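Local coordinates for protein inactive dihydropteroate synthase 2 (Mycobacterium tuberculosis, PDB 2VP8) that probably lacks dihydropteroate synthase activity and appears to bind the pterin pyrophosphate substrate only very weakly, though it probably binds the inhibitor dapsone, at residues G243-M248 with G282-R287; A42-I47 with A293-L298; T31-P36 with D117-V122; D123-Q128 with G146-A151. One frame throughout, in Å; residues are numbered along the deposited sequence.

Contact 1. Residues G243-M248 with G282-R287; sequences GWPVLM and GARMFR. With EDO (1,2-ethanediol), chain F.
Val246 O receives two consecutive backbone amides, Arg284 N at 2.9 Å and Met285 N at 3.0 Å. Met248 N then donates to Met285 O (2.9 Å), and Arg287 N returns a bond to Met248 O (2.8 Å). This is the parallel pairing of strands 247-248 and 285-288, neighbours in the eight-stranded parallel sheet of the TIM barrel to which the pterin-binding family belongs. The buried part is close-packed on both sheet faces. On one, Leu247 CD1 meets Met285 CE at 3.5 Å, the two side chains crossing obliquely. On the other, Met248 CB lies 3.6 Å from Phe286 CD2; Met248 CG, anti to its carbonyl carbon (chi1 -56°), continues to Phe286 CE2 and Ala283 CB. Toward the start of the strands the contact is looser. Pro245 and Arg284 merely run side by side, CB to CB 4.0 Å, and a water bridges Val246 N and Gly282 O. Farther out, an ethanediol, probably from the crystallisation liquor, rests its O2 over one face of Trp244, offset toward the rim, and bonds weakly through O1 to Gly243 O.

Contact 2. Residues A42-I47 with A293-L298; sequences ALIMAI and ATRRVL
Ile44 and Leu298 meet in the layer between strand 43-49 and helix 291-306, whose short segments run nearly antiparallel (170°) with axes 9.1 Å apart. Apolar side-chain contacts carry most of the interface. Leu298 CD1 is the shared tip: it meets Ile44 CG1 at 3.9 Å and Ala42 CB at 4.0 Å, so one methyl touches both Ile44 in the strand and Ala42 just before it. The same methyl also lies against the backbone, 3.4 Å from Ala42 O. The extended end of Ile44 works one helical turn earlier. Its CG1 stands anti to the carbonyl carbon (chi1 -55°), and CD1 beyond it reaches Arg295 CB at 3.5 Å. Arg295 therefore contributes the aliphatic base of its side chain, CB and CG, to the packing. Thr294 CG2 adds a more distant touch, 4.4 Å from Ile44 CG1.

Polar interactions lie round this layer, and no hydrogen bond crosses it. The far part of Arg295 turns away, with NH1 bonded to Asp77 O and NE in a salt bridge with Glu299. Thr294 OG1 bonds to Glu290 O, just ahead of the helix, while Ile44 N bonds to Asp80.

In a TIM barrel each strand is backed by helices, and here the last helix of the barrel lies against its first strand. Strand 43-49 sits between strands 81-85 and 285-288; Leu298 also packs on Thr275 and Ala279 of helix 267-280, and Arg296 reaches past the subunit boundary to a salt bridge with Glu269 of the second subunit.

Contact 3. Residues T31-P36 with D117-V122; sequences TLCGRP and DQLISV
Arg35 lays the aliphatic start of its side chain over Leu119, CB to CB at 3.6 Å, with CG against both CB and CA of the leucine. The residue belongs to a beta hairpin, strands 30-32 and 35-37 joined by a type I' turn from Leu32 to Arg35, which precedes the TIM barrel in sequence and covers the beginning of strand 119-123. Such an N-terminal hairpin across the amino-terminal end of the barrel is consistent with the dihydropteroate synthase fold. Leu119 is the apolar centre of the contact. Its CG is anti to the backbone N (chi1 162°), and the two methyls beyond it diverge: CD2 meets Leu32 CB at 3.6 Å, and CD1 approaches Cys33 CB more loosely at 4.2 Å.

At the outer side Pro36 crosses Asp117 at about a right angle, its CG 3.6 Å from Asp117 CB. No direct hydrogen bond joins the segments; waters do that work. One accepts from Arg35 NH1 and donates to Asp117 OD1, linking opposite charges whose nearest atoms stay too far apart for a salt bridge. The stronger partner of Arg35 is Asp139, which meets NH2 in a salt bridge and also accepts from Ile120 N. A second water ties the two backbones, accepting from Leu119 N at 2.7 Å and donating to Pro36 O at 2.9 Å.

Contact 4. Residues D123-Q128 with G146-A151; sequences DTWRAQ and GGVDPA
A surface contact between a loop running into a helix and a second loop, in which Asp149 meets Ala127, joins successive beta-alpha units at the carboxy-terminal end of the barrel strands. Segment 123-128 leads from strand 119-123 into helix 127-136, and segment 146-151 lies between strand 140-142 and helix 152-159. The single hydrogen bond across it runs from Ala127 N to Asp149 OD2, 3.2 Å long and nearly straight (170°), although the donor stands well above the carboxylate plane. Asp149 CG is anti to its own backbone N (chi1 -152°), and OD2 beyond it lies against the amide and CB of Ala127, the first residue of helix 127-136. Its other oxygen turns back: OD1 accepts from Ala151 N at 3.3 Å, a capping bond in the turn before helix 152-159.

Small apolar contacts flank the carboxylate. Ala127 CB touches Ala151 CB at 4.0 Å, and Val148 CB approaches Trp125 CE3 obliquely at 4.3 Å. The Trp125 ring is covered on one face by Arg126 CG, 3.5 Å above its centre, and meets the ring of Trp145 with the planes at about 50°. An ST turn, Arg126 N to Thr124 OG1 at 3.1 Å, shapes the approach to the helix. With one carboxylate serving amides at the beginnings of two helices, the positive ends of both would probably stabilise Asp149 in its charged form, and one side chain bonds to the backbone of both segments.

Contacts 1 and 2 adjoin in the barrel sheet: strand 285-288 pairs with strand 247-248 on one side and strand 43-49 on the other, and Met285 CE reaches Met45 CE inside the barrel. Contact 3 lies about 15 Å from each, centre to centre, and its hairpin touches both, through Arg284 and Leu43. Contact 4 follows contact 3 along strand 119-123, yet its centre is about 20 Å away, at the other end of the strand. It joins contact 1 by a salt bridge, Arg287 NH2 to Asp123 OD2 at 2.6 Å. The Arg287 side chain is also about 4 Å from that of His220, a position probably characteristic of family members without synthase activity.

Contact 1. Residues G243-M248 with G282-R287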
loop_
_atom_site.group_PDB
_atom_site.type_symbol
_atom_site.label_atom_id
_atom_site.label_comp_id
_atom_site.label_asym_id
_atom_site.label_seq_id
_atom_site.Cartn_x
_atom_site.Cartn_y
_atom_site.Cartn_z
ATOM N N GLY B 243 -2.658 -21.741 -4.124
ATOM C CA GLY B 243 -3.798 -22.258 -3.379
ATOM C C GLY B 243 -3.545 -22.424 -1.893
ATOM O O GLY B 243 -4.477 -22.678 -1.131
ATOM N N TRP B 244 -2.282 -22.294 -1.490
ATOM C CA TRP B 244 -1.899 -22.310 -0.084
ATOM C C TRP B 244 -2.016 -20.910 0.502
ATOM O O TRP B 244 -1.697 -19.921 -0.174
ATOM C CB TRP B 244 -0.461 -22.802 0.078
ATOM C CG TRP B 244 -0.226 -24.192 -0.434
ATOM C CD1 TRP B 244 0.394 -24.538 -1.598
ATOM C CD2 TRP B 244 -0.605 -25.419 0.200
ATOM N NE1 TRP B 244 0.425 -25.902 -1.729
ATOM C CE2 TRP B 244 -0.185 -26.468 -0.641
ATOM C CE3 TRP B 244 -1.265 -25.733 1.394
ATOM C CZ2 TRP B 244 -0.398 -27.813 -0.327
ATOM C CZ3 TRP B 244 -1.476 -27.069 1.708
ATOM C CH2 TRP B 244 -1.041 -28.092 0.849
ATOM N N PRO B 245 -2.473 -20.806 1.765
ATOM C CA PRO B 245 -2.507 -19.485 2.402
ATOM C C PRO B 245 -1.095 -18.916 2.440
ATOM O O PRO B 245 -0.143 -19.633 2.745
ATOM C CB PRO B 245 -2.996 -19.786 3.819
ATOM C CG PRO B 245 -3.673 -21.099 3.717
ATOM C CD PRO B 245 -2.962 -21.864 2.659
ATOM N N VAL B 246 -0.950 -17.647 2.106
ATOM C CA VAL B 246 0.373 -17.046 2.061
ATOM C C VAL B 246 0.606 -16.167 3.288
ATOM O O VAL B 246 -0.229 -15.316 3.642
ATOM C CB VAL B 246 0.599 -16.271 0.738
ATOM C CG1 VAL B 246 1.845 -15.394 0.806
ATOM C CG2 VAL B 246 0.687 -17.249 -0.447
ATOM N N LEU B 247 1.740 -16.420 3.941
ATOM C CA LEU B 247 2.202 -15.632 5.064
ATOM C C LEU B 247 3.294 -14.688 4.592
ATOM O O LEU B 247 4.240 -15.099 3.921
ATOM C CB LEU B 247 2.722 -16.541 6.189
ATOM C CG LEU B 247 3.381 -15.875 7.413
ATOM C CD1 LEU B 247 2.458 -14.888 8.110
ATOM C CD2 LEU B 247 3.876 -16.899 8.409
ATOM N N MET B 248 3.161 -13.418 4.950
ATOM C CA MET B 248 4.194 -12.446 4.659
ATOM C C MET B 248 4.900 -12.003 5.930
ATOM O O MET B 248 4.272 -11.824 6.974
ATOM C CB MET B 248 3.618 -11.235 3.922
ATOM C CG MET B 248 2.877 -11.552 2.617
ATOM S SD MET B 248 3.903 -12.276 1.327
ATOM C CE MET B 248 4.939 -10.893 0.866
ATOM N N GLY B 282 -3.839 -11.089 -2.332
ATOM C CA GLY B 282 -4.494 -12.246 -1.726
ATOM C C GLY B 282 -3.720 -12.973 -0.643
ATOM O O GLY B 282 -4.074 -14.093 -0.261
ATOM N N ALA B 283 -2.657 -12.349 -0.151
ATOM C CA ALA B 283 -1.916 -12.885 0.992
ATOM C C ALA B 283 -2.877 -13.084 2.170
ATOM O O ALA B 283 -3.728 -12.230 2.425
ATOM C CB ALA B 283 -0.773 -11.939 1.365
ATOM N N ARG B 284 -2.764 -14.195 2.887
ATOM C CA ARG B 284 -3.726 -14.464 3.953
ATOM C C ARG B 284 -3.310 -13.882 5.314
ATOM O O ARG B 284 -4.163 -13.441 6.098
ATOM C CB ARG B 284 -4.022 -15.963 4.054
ATOM C CG ARG B 284 -4.964 -16.358 5.189
ATOM C CD ARG B 284 -6.450 -16.368 4.803
ATOM N NE ARG B 284 -7.294 -16.866 5.902
ATOM C CZ ARG B 284 -7.476 -18.157 6.213
ATOM N NH1 ARG B 284 -6.878 -19.128 5.517
ATOM N NH2 ARG B 284 -8.270 -18.490 7.228
ATOM N N MET B 285 -2.005 -13.875 5.588
ATOM C CA MET B 285 -1.514 -13.534 6.920
ATOM C C MET B 285 -0.263 -12.665 6.877
ATOM O O MET B 285 0.524 -12.744 5.933
ATOM C CB MET B 285 -1.245 -14.807 7.723
ATOM C CG MET B 285 -1.122 -14.594 9.208
ATOM S SD MET B 285 -1.422 -16.106 10.146
ATOM C CE MET B 285 0.203 -16.806 10.062
ATOM N N PHE B 286 -0.088 -11.847 7.916
ATOM C CA PHE B 286 1.044 -10.947 8.015
ATOM C C PHE B 286 1.672 -11.009 9.399
ATOM O O PHE B 286 1.006 -10.777 10.415
ATOM C CB PHE B 286 0.613 -9.515 7.687
ATOM C CG PHE B 286 0.300 -9.299 6.240
ATOM C CD1 PHE B 286 -0.986 -9.485 5.762
ATOM C CD2 PHE B 286 1.294 -8.915 5.354
ATOM C CE1 PHE B 286 -1.285 -9.311 4.420
ATOM C CE2 PHE B 286 1.007 -8.723 4.006
ATOM C CZ PHE B 286 -0.291 -8.926 3.539
ATOM N N ARG B 287 2.961 -11.326 9.427
ATOM C CA ARG B 287 3.720 -11.389 10.669
ATOM C C ARG B 287 4.316 -10.024 10.985
ATOM O O ARG B 287 5.143 -9.509 10.230
ATOM C CB ARG B 287 4.826 -12.438 10.551
ATOM C CG ARG B 287 5.394 -12.888 11.873
ATOM C CD ARG B 287 6.377 -14.002 11.635
ATOM N NE ARG B 287 6.919 -14.527 12.881
ATOM C CZ ARG B 287 8.197 -14.445 13.229
ATOM N NH1 ARG B 287 9.072 -13.871 12.415
ATOM N NH2 ARG B 287 8.600 -14.953 14.383
HETATM C C1 EDO F . -5.437 -26.755 -1.342
HETATM O O1 EDO F . -4.906 -26.010 -0.235
HETATM C C2 EDO F . -4.481 -26.704 -2.534
HETATM O O2 EDO F . -3.164 -27.095 -2.122
HETATM O O HOH W 1 -3.017 -16.375 0.688
HETATM O O HOH W 2 4.583 -8.472 7.509
#

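Contact 2. Residues A42-I47 with A293-L298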
loop_
_atom_site.group_PDB
_atom_site.type_symbol
_atom_site.label_atom_id
_atom_site.label_comp_id
_atom_site.label_asym_id
_atom_site.label_seq_id
_atom_site.Cartn_x
_atom_site.Cartn_y
_atom_site.Cartn_z
ATOM N N ALA B 42 -7.435 -9.815 5.716
ATOM C CA ALA B 42 -6.260 -10.643 5.910
ATOM C C ALA B 42 -5.890 -10.672 7.399
ATOM O O ALA B 42 -6.218 -9.747 8.155
ATOM C CB ALA B 42 -5.116 -10.120 5.081
ATOM N N LEU B 43 -5.210 -11.733 7.814
ATOM C CA LEU B 43 -4.952 -11.955 9.224
ATOM C C LEU B 43 -3.621 -11.417 9.663
ATOM O O LEU B 43 -2.714 -11.252 8.849
ATOM C CB LEU B 43 -5.010 -13.444 9.552
ATOM C CG LEU B 43 -6.191 -14.214 8.974
ATOM C CD1 LEU B 43 -6.009 -15.698 9.273
ATOM C CD2 LEU B 43 -7.498 -13.648 9.521
ATOM N N ILE B 44 -3.515 -11.167 10.966
ATOM C CA ILE B 44 -2.310 -10.629 11.589
ATOM C C ILE B 44 -1.713 -11.624 12.584
ATOM O O ILE B 44 -2.398 -12.084 13.506
ATOM C CB ILE B 44 -2.618 -9.333 12.351
ATOM C CG1 ILE B 44 -3.290 -8.305 11.431
ATOM C CG2 ILE B 44 -1.334 -8.772 12.993
ATOM C CD1 ILE B 44 -4.003 -7.192 12.177
ATOM N N MET B 45 -0.439 -11.951 12.385
ATOM C CA MET B 45 0.345 -12.733 13.334
ATOM C C MET B 45 1.237 -11.771 14.126
ATOM O O MET B 45 2.102 -11.104 13.565
ATOM C CB MET B 45 1.175 -13.778 12.595
ATOM C CG MET B 45 2.111 -14.574 13.464
ATOM S SD MET B 45 3.230 -15.628 12.506
ATOM C CE MET B 45 2.297 -17.155 12.497
ATOM N N ALA B 46 0.998 -11.686 15.431
ATOM C CA ALA B 46 1.714 -10.765 16.298
ATOM C C ALA B 46 2.921 -11.447 16.932
ATOM O O ALA B 46 2.776 -12.455 17.620
ATOM C CB ALA B 46 0.786 -10.262 17.359
ATOM N N ILE B 47 4.107 -10.897 16.690
ATOM C CA ILE B 47 5.340 -11.417 17.269
ATOM C C ILE B 47 5.454 -11.015 18.741
ATOM O O ILE B 47 5.506 -9.833 19.069
ATOM C CB ILE B 47 6.586 -10.899 16.503
ATOM C CG1 ILE B 47 6.536 -11.320 15.035
ATOM C CG2 ILE B 47 7.878 -11.378 17.171
ATOM C CD1 ILE B 47 7.579 -10.664 14.161
ATOM N N ALA B 293 -1.120 -0.734 13.187
ATOM C CA ALA B 293 -0.827 -0.083 11.906
ATOM C C ALA B 293 -1.159 -1.029 10.771
ATOM O O ALA B 293 -1.735 -0.634 9.755
ATOM C CB ALA B 293 0.627 0.358 11.824
ATOM N N THR B 294 -0.807 -2.294 10.967
ATOM C CA THR B 294 -1.079 -3.320 9.973
ATOM C C THR B 294 -2.578 -3.560 9.873
ATOM O O THR B 294 -3.122 -3.631 8.765
ATOM C CB THR B 294 -0.329 -4.611 10.296
ATOM O OG1 THR B 294 1.074 -4.321 10.359
ATOM C CG2 THR B 294 -0.577 -5.661 9.227
ATOM N N ARG B 295 -3.258 -3.637 11.015
ATOM C CA ARG B 295 -4.688 -3.880 10.979
ATOM C C ARG B 295 -5.388 -2.822 10.135
ATOM O O ARG B 295 -6.227 -3.155 9.291
ATOM C CB ARG B 295 -5.298 -3.928 12.369
ATOM C CG ARG B 295 -6.722 -4.468 12.339
ATOM C CD ARG B 295 -7.481 -4.137 13.581
ATOM N NE ARG B 295 -7.696 -2.703 13.717
ATOM C CZ ARG B 295 -7.075 -1.930 14.602
ATOM N NH1 ARG B 295 -6.183 -2.456 15.441
ATOM N NH2 ARG B 295 -7.353 -0.630 14.646
ATOM N N ARG B 296 -5.013 -1.558 10.346
ATOM C CA ARG B 296 -5.631 -0.439 9.643
ATOM C C ARG B 296 -5.384 -0.466 8.132
ATOM O O ARG B 296 -6.238 -0.049 7.356
ATOM C CB ARG B 296 -5.227 0.887 10.277
ATOM C CG ARG B 296 -5.904 1.095 11.626
ATOM C CD ARG B 296 -5.752 2.501 12.151
ATOM N NE ARG B 296 -4.371 2.765 12.534
ATOM C CZ ARG B 296 -3.901 2.713 13.778
ATOM N NH1 ARG B 296 -4.707 2.432 14.806
ATOM N NH2 ARG B 296 -2.612 2.962 13.991
ATOM N N VAL B 297 -4.220 -0.961 7.722
ATOM C CA VAL B 297 -3.905 -1.105 6.304
ATOM C C VAL B 297 -4.790 -2.187 5.681
ATOM O O VAL B 297 -5.468 -1.944 4.686
ATOM C CB VAL B 297 -2.410 -1.424 6.083
ATOM C CG1 VAL B 297 -2.173 -1.961 4.682
ATOM C CG2 VAL B 297 -1.559 -0.179 6.337
ATOM N N LEU B 298 -4.795 -3.369 6.295
ATOM C CA LEU B 298 -5.615 -4.499 5.855
ATOM C C LEU B 298 -7.106 -4.194 5.827
ATOM O O LEU B 298 -7.833 -4.735 5.002
ATOM C CB LEU B 298 -5.368 -5.703 6.760
ATOM C CG LEU B 298 -3.902 -6.104 6.873
ATOM C CD1 LEU B 298 -3.793 -7.355 7.719
ATOM C CD2 LEU B 298 -3.290 -6.324 5.493
#

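Contact 3. Residues T31-P36 with D117-V122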
loop_
_atom_site.group_PDB
_atom_site.type_symbol
_atom_site.label_atom_id
_atom_site.label_comp_id
_atom_site.label_asym_id
_atom_site.label_seq_id
_atom_site.Cartn_x
_atom_site.Cartn_y
_atom_site.Cartn_z
ATOM N N THR B 31 -12.254 -19.443 10.469
ATOM C CA THR B 31 -11.469 -20.241 11.401
ATOM C C THR B 31 -10.154 -20.661 10.750
ATOM O O THR B 31 -10.143 -21.140 9.617
ATOM C CB THR B 31 -12.217 -21.511 11.859
ATOM O OG1 THR B 31 -12.629 -22.257 10.710
ATOM C CG2 THR B 31 -13.442 -21.162 12.698
ATOM N N LEU B 32 -9.048 -20.459 11.462
ATOM C CA LEU B 32 -7.772 -21.053 11.092
ATOM C C LEU B 32 -7.363 -21.963 12.233
ATOM O O LEU B 32 -7.474 -21.579 13.401
ATOM C CB LEU B 32 -6.707 -19.983 10.878
ATOM C CG LEU B 32 -5.703 -20.107 9.725
ATOM C CD1 LEU B 32 -4.396 -19.457 10.151
ATOM C CD2 LEU B 32 -5.460 -21.546 9.253
ATOM N N CYS B 33 -6.904 -23.167 11.897
ATOM C CA CYS B 33 -6.549 -24.195 12.890
ATOM C C CYS B 33 -7.583 -24.309 14.005
ATOM O O CYS B 33 -7.228 -24.394 15.172
ATOM C CB CYS B 33 -5.160 -23.940 13.494
ATOM S SG CYS B 33 -3.816 -23.837 12.288
ATOM N N GLY B 34 -8.860 -24.294 13.639
ATOM C CA GLY B 34 -9.950 -24.449 14.602
ATOM C C GLY B 34 -10.175 -23.269 15.537
ATOM O O GLY B 34 -10.967 -23.366 16.469
ATOM N N ARG B 35 -9.488 -22.158 15.288
ATOM C CA ARG B 35 -9.622 -20.963 16.121
ATOM C C ARG B 35 -10.287 -19.800 15.387
ATOM O O ARG B 35 -10.025 -19.581 14.203
ATOM C CB ARG B 35 -8.253 -20.498 16.634
ATOM C CG ARG B 35 -7.466 -21.546 17.400
ATOM C CD ARG B 35 -8.112 -21.849 18.721
ATOM N NE ARG B 35 -7.345 -22.840 19.454
ATOM C CZ ARG B 35 -7.804 -23.507 20.498
ATOM N NH1 ARG B 35 -9.039 -23.291 20.932
ATOM N NH2 ARG B 35 -7.028 -24.389 21.101
ATOM N N PRO B 36 -11.134 -19.036 16.107
ATOM C CA PRO B 36 -11.730 -17.823 15.559
ATOM C C PRO B 36 -10.655 -16.863 15.073
ATOM O O PRO B 36 -9.646 -16.637 15.754
ATOM C CB PRO B 36 -12.485 -17.224 16.752
ATOM C CG PRO B 36 -11.947 -17.921 17.956
ATOM C CD PRO B 36 -11.574 -19.280 17.491
ATOM N N ASP B 117 -9.530 -18.944 23.130
ATOM C CA ASP B 117 -9.871 -19.046 21.715
ATOM C C ASP B 117 -8.835 -18.399 20.796
ATOM O O ASP B 117 -9.087 -18.187 19.602
ATOM C CB ASP B 117 -11.253 -18.441 21.475
ATOM C CG ASP B 117 -12.362 -19.326 21.984
ATOM O OD1 ASP B 117 -12.519 -20.441 21.439
ATOM O OD2 ASP B 117 -13.076 -18.916 22.925
ATOM N N GLN B 118 -7.671 -18.083 21.353
ATOM C CA GLN B 118 -6.645 -17.380 20.595
ATOM C C GLN B 118 -5.807 -18.381 19.840
ATOM O O GLN B 118 -5.409 -19.398 20.389
ATOM C CB GLN B 118 -5.750 -16.543 21.515
ATOM C CG GLN B 118 -4.655 -15.773 20.794
ATOM C CD GLN B 118 -5.210 -14.775 19.804
ATOM O OE1 GLN B 118 -6.011 -13.920 20.166
ATOM N NE2 GLN B 118 -4.791 -14.880 18.548
ATOM N N LEU B 119 -5.533 -18.101 18.578
ATOM C CA LEU B 119 -4.676 -18.991 17.831
ATOM C C LEU B 119 -3.232 -18.669 18.192
ATOM O O LEU B 119 -2.781 -17.538 18.034
ATOM C CB LEU B 119 -4.994 -18.898 16.336
ATOM C CG LEU B 119 -4.089 -19.360 15.201
ATOM C CD1 LEU B 119 -3.404 -20.673 15.450
ATOM C CD2 LEU B 119 -4.916 -19.422 13.944
ATOM N N ILE B 120 -2.532 -19.663 18.725
ATOM C CA ILE B 120 -1.160 -19.491 19.178
ATOM C C ILE B 120 -0.210 -20.220 18.245
ATOM O O ILE B 120 -0.429 -21.386 17.908
ATOM C CB ILE B 120 -0.957 -20.034 20.620
ATOM C CG1 ILE B 120 -1.851 -19.293 21.616
ATOM C CG2 ILE B 120 0.509 -19.918 21.045
ATOM C CD1 ILE B 120 -2.071 -20.044 22.916
ATOM N N SER B 121 0.847 -19.532 17.824
ATOM C CA SER B 121 1.919 -20.193 17.085
ATOM C C SER B 121 3.246 -20.080 17.819
ATOM O O SER B 121 3.479 -19.128 18.577
ATOM C CB SER B 121 2.043 -19.647 15.664
ATOM O OG SER B 121 2.492 -18.311 15.657
ATOM N N VAL B 122 4.106 -21.064 17.606
ATOM C CA VAL B 122 5.413 -21.064 18.236
ATOM C C VAL B 122 6.505 -20.830 17.190
ATOM O O VAL B 122 6.568 -21.527 16.174
ATOM C CB VAL B 122 5.647 -22.354 19.096
ATOM C CG1 VAL B 122 5.393 -23.620 18.290
ATOM C CG2 VAL B 122 7.039 -22.364 19.719
HETATM O O HOH W 3 -11.599 -22.348 19.698
HETATM O O HOH W 4 -7.078 -16.548 17.072
#

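Contact 4. Residues D123-Q128 with G146-A151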
loop_
_atom_site.group_PDB
_atom_site.type_symbol
_atom_site.label_atom_id
_atom_site.label_comp_id
_atom_site.label_asym_id
_atom_site.label_seq_id
_atom_site.Cartn_x
_atom_site.Cartn_y
_atom_site.Cartn_z
ATOM N N ASP B 123 7.330 -19.815 17.443
ATOM C CA ASP B 123 8.501 -19.518 16.616
ATOM C C ASP B 123 9.715 -20.383 17.014
ATOM O O ASP B 123 10.557 -19.970 17.820
ATOM C CB ASP B 123 8.846 -18.021 16.690
ATOM C CG ASP B 123 9.995 -17.628 15.756
ATOM O OD1 ASP B 123 10.587 -18.512 15.105
ATOM O OD2 ASP B 123 10.309 -16.422 15.672
ATOM N N THR B 124 9.795 -21.581 16.439
ATOM C CA THR B 124 10.898 -22.500 16.714
ATOM C C THR B 124 11.278 -23.323 15.489
ATOM O O THR B 124 10.434 -23.630 14.649
ATOM C CB THR B 124 10.591 -23.449 17.900
ATOM O OG1 THR B 124 11.728 -24.285 18.152
ATOM C CG2 THR B 124 9.378 -24.327 17.610
ATOM N N TRP B 125 12.554 -23.678 15.399
ATOM C CA TRP B 125 13.038 -24.535 14.326
ATOM C C TRP B 125 13.334 -25.947 14.828
ATOM O O TRP B 125 13.551 -26.860 14.031
ATOM C CB TRP B 125 14.279 -23.925 13.677
ATOM C CG TRP B 125 15.420 -23.702 14.628
ATOM C CD1 TRP B 125 15.612 -22.620 15.439
ATOM C CD2 TRP B 125 16.532 -24.581 14.859
ATOM N NE1 TRP B 125 16.770 -22.770 16.163
ATOM C CE2 TRP B 125 17.356 -23.963 15.827
ATOM C CE3 TRP B 125 16.912 -25.828 14.344
ATOM C CZ2 TRP B 125 18.540 -24.550 16.290
ATOM C CZ3 TRP B 125 18.092 -26.414 14.807
ATOM C CH2 TRP B 125 18.889 -25.772 15.772
ATOM N N ARG B 126 13.318 -26.113 16.151
ATOM C CA ARG B 126 13.631 -27.388 16.809
ATOM C C ARG B 126 12.377 -28.199 17.132
ATOM O O ARG B 126 11.459 -27.703 17.784
ATOM C CB ARG B 126 14.432 -27.148 18.092
ATOM C CG ARG B 126 15.849 -26.640 17.882
ATOM C CD ARG B 126 16.576 -26.526 19.208
ATOM N NE ARG B 126 17.960 -26.990 19.110
ATOM C CZ ARG B 126 19.034 -26.225 19.292
ATOM N NH1 ARG B 126 18.897 -24.936 19.595
ATOM N NH2 ARG B 126 20.250 -26.752 19.178
ATOM N N ALA B 127 12.357 -29.449 16.678
ATOM C CA ALA B 127 11.210 -30.348 16.854
ATOM C C ALA B 127 10.863 -30.635 18.321
ATOM O O ALA B 127 9.685 -30.708 18.679
ATOM C CB ALA B 127 11.447 -31.650 16.099
ATOM N N GLN B 128 11.889 -30.807 19.153
ATOM C CA GLN B 128 11.706 -31.020 20.588
ATOM C C GLN B 128 10.985 -29.825 21.219
ATOM O O GLN B 128 10.099 -29.994 22.061
ATOM C CB GLN B 128 13.055 -31.261 21.284
ATOM C CG GLN B 128 13.802 -32.524 20.843
ATOM C CD GLN B 128 14.986 -32.863 21.747
ATOM O OE1 GLN B 128 15.295 -32.132 22.691
ATOM N NE2 GLN B 128 15.653 -33.981 21.461
ATOM N N GLY B 146 12.938 -23.098 8.050
ATOM C CA GLY B 146 12.464 -23.706 6.806
ATOM C C GLY B 146 12.258 -25.209 6.841
ATOM O O GLY B 146 11.415 -25.744 6.118
ATOM N N GLY B 147 13.029 -25.894 7.674
ATOM C CA GLY B 147 12.953 -27.345 7.756
ATOM C C GLY B 147 14.295 -27.972 8.059
ATOM O O GLY B 147 14.589 -29.074 7.597
ATOM N N VAL B 148 15.110 -27.266 8.841
ATOM C CA VAL B 148 16.403 -27.772 9.292
ATOM C C VAL B 148 16.217 -29.066 10.088
ATOM O O VAL B 148 17.083 -29.944 10.075
ATOM C CB VAL B 148 17.165 -26.717 10.136
ATOM C CG1 VAL B 148 18.571 -27.214 10.505
ATOM C CG2 VAL B 148 17.254 -25.395 9.382
ATOM N N ASP B 149 15.078 -29.176 10.767
ATOM C CA ASP B 149 14.716 -30.390 11.481
ATOM C C ASP B 149 13.699 -31.186 10.659
ATOM O O ASP B 149 12.545 -30.779 10.545
ATOM C CB ASP B 149 14.155 -30.054 12.865
ATOM C CG ASP B 149 14.387 -31.161 13.880
ATOM O OD1 ASP B 149 14.238 -32.352 13.526
ATOM O OD2 ASP B 149 14.718 -30.836 15.041
ATOM N N PRO B 150 14.127 -32.326 10.080
ATOM C CA PRO B 150 13.226 -33.161 9.273
ATOM C C PRO B 150 12.064 -33.760 10.080
ATOM O O PRO B 150 11.032 -34.111 9.507
ATOM C CB PRO B 150 14.146 -34.269 8.751
ATOM C CG PRO B 150 15.291 -34.302 9.701
ATOM C CD PRO B 150 15.488 -32.895 10.148
ATOM N N ALA B 151 12.236 -33.859 11.397
ATOM C CA ALA B 151 11.213 -34.410 12.284
ATOM C C ALA B 151 10.036 -33.456 12.515
ATOM O O ALA B 151 9.008 -33.863 13.060
ATOM C CB ALA B 151 11.836 -34.813 13.618
#